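Local coordinates for Cas13d (uncultured Ruminococcus sp, PDB 6IV9), which binds a CRISPR RNA and probably uses its two HEPN domains to mature that guide and to cleave target RNA, at residues A215-T218 and Y219-T223. The protein carries 2 engineered substitutions. Numbering follows the deposited sequence.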
loop_
_atom_site.group_PDB
_atom_site.type_symbol
_atom_site.label_atom_id
_atom_site.label_comp_id
_atom_site.label_asym_id
_atom_site.label_seq_id
_atom_site.Cartn_x
_atom_site.Cartn_y
_atom_site.Cartn_z
ATOM N N ALA A 215 10.332 -9.218 20.288
ATOM C CA ALA A 215 9.096 -8.825 20.998
ATOM C C ALA A 215 8.958 -9.663 22.270
ATOM O O ALA A 215 8.078 -9.401 23.039
ATOM C CB ALA A 215 7.890 -8.961 20.116
ATOM N N ARG A 216 9.810 -10.663 22.430
ATOM C CA ARG A 216 9.778 -11.556 23.607
ATOM C C ARG A 216 10.619 -10.952 24.733
ATOM O O ARG A 216 10.657 -11.526 25.807
ATOM C CB ARG A 216 10.206 -12.968 23.215
ATOM C CG ARG A 216 9.100 -13.751 22.525
ATOM C CD ARG A 216 9.520 -15.041 21.870
ATOM N NE ARG A 216 10.487 -14.805 20.817
ATOM C CZ ARG A 216 10.304 -13.998 19.783
ATOM N NH1 ARG A 216 9.147 -13.390 19.609
ATOM N NH2 ARG A 216 11.285 -13.798 18.928
ATOM N N ASN A 217 11.264 -9.822 24.466
ATOM C CA ASN A 217 12.028 -9.107 25.511
ATOM C C ASN A 217 11.255 -7.857 25.919
ATOM O O ASN A 217 10.857 -7.090 25.059
ATOM C CB ASN A 217 13.399 -8.644 25.035
ATOM C CG ASN A 217 14.348 -9.786 24.787
ATOM O OD1 ASN A 217 14.238 -10.822 25.417
ATOM N ND2 ASN A 217 15.258 -9.605 23.853
ATOM N N THR A 218 11.067 -7.671 27.217
ATOM C CA THR A 218 10.424 -6.441 27.723
ATOM C C THR A 218 11.433 -5.297 27.630
ATOM O O THR A 218 12.601 -5.547 27.416
ATOM C CB THR A 218 10.047 -6.551 29.202
ATOM O OG1 THR A 218 11.274 -6.714 29.899
ATOM C CG2 THR A 218 9.100 -7.688 29.497
ATOM N N TYR A 219 10.976 -4.075 27.860
ATOM C CA TYR A 219 11.875 -2.900 27.799
ATOM C C TYR A 219 12.964 -3.053 28.865
ATOM O O TYR A 219 14.088 -2.709 28.622
ATOM C CB TYR A 219 11.068 -1.614 27.929
ATOM C CG TYR A 219 11.856 -0.339 27.813
ATOM C CD1 TYR A 219 12.436 0.043 26.623
ATOM C CD2 TYR A 219 12.028 0.489 28.903
ATOM C CE1 TYR A 219 13.160 1.210 26.512
ATOM C CE2 TYR A 219 12.753 1.659 28.812
ATOM C CZ TYR A 219 13.313 2.029 27.609
ATOM O OH TYR A 219 14.015 3.180 27.510
ATOM N N GLU A 220 12.600 -3.600 30.014
ATOM C CA GLU A 220 13.573 -3.764 31.116
ATOM C C GLU A 220 14.693 -4.692 30.667
ATOM O O GLU A 220 15.838 -4.343 30.851
ATOM C CB GLU A 220 12.854 -4.366 32.313
ATOM C CG GLU A 220 13.792 -4.923 33.355
ATOM C CD GLU A 220 14.411 -3.856 34.229
ATOM O OE1 GLU A 220 15.335 -4.185 34.977
ATOM O OE2 GLU A 220 13.960 -2.717 34.166
ATOM N N VAL A 221 14.350 -5.815 30.056
ATOM C CA VAL A 221 15.400 -6.746 29.564
ATOM C C VAL A 221 16.231 -6.061 28.480
ATOM O O VAL A 221 17.430 -6.248 28.460
ATOM C CB VAL A 221 14.796 -8.058 29.046
ATOM C CG1 VAL A 221 15.836 -8.902 28.348
ATOM C CG2 VAL A 221 14.132 -8.835 30.159
ATOM N N PHE A 222 15.581 -5.301 27.605
ATOM C CA PHE A 222 16.281 -4.616 26.495
ATOM C C PHE A 222 17.302 -3.614 27.030
ATOM O O PHE A 222 18.370 -3.566 26.498
ATOM C CB PHE A 222 15.255 -3.843 25.673
ATOM C CG PHE A 222 15.795 -3.010 24.542
ATOM C CD1 PHE A 222 16.550 -3.580 23.543
ATOM C CD2 PHE A 222 15.506 -1.665 24.456
ATOM C CE1 PHE A 222 17.011 -2.823 22.486
ATOM C CE2 PHE A 222 15.974 -0.906 23.404
ATOM C CZ PHE A 222 16.727 -1.488 22.424
ATOM N N THR A 223 16.927 -2.833 28.031
ATOM C CA THR A 223 17.808 -1.773 28.580
ATOM C C THR A 223 18.797 -2.317 29.614
ATOM O O THR A 223 19.782 -1.644 29.850
ATOM C CB THR A 223 16.986 -0.560 29.017
ATOM O OG1 THR A 223 16.055 -1.011 29.987
ATOM C CG2 THR A 223 16.238 0.072 27.870
#
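Thr218 OG1 accepts the backbone N-H of Val221 at 3.2 Å, an almost straight bond (172°) that makes this threonine the N-cap of helix 219-223, a worked example of how a side chain stands in for the missing turn before a helix. The placement follows from chi1 of 63°, which sets OG1 between the threonine's own N and carbonyl carbon and turns it over the first turn. Thr218 O accepts from Phe222 N at 3.0 Å, in the carbonyl plane, so one residue grips two successive amides. Val221 straddles the cap and the residue before it: CG2 lies 3.6 Å from Thr218 OG1, while CG1 packs against the amide end of Asn217, 3.9 Å from OD1, the two side chains crossing nearly at right angles. Tyr219 O takes both the N-H and the OG1 of Thr223, and Thr223 CG2 lies over one face of the Tyr219 ring, toward the rim. In the loop after helix 168-197, Asn217 O is held by Tyr278 and Tyr314, while Glu271 of helix 267-291 accepts from Tyr219 OH. With an alanine at Thr218, Val221 N is likely to lose its capping acceptor and the first turn to fray. Glu313 accepts from Tyr219 N, its charge probably favouring the helix dipole.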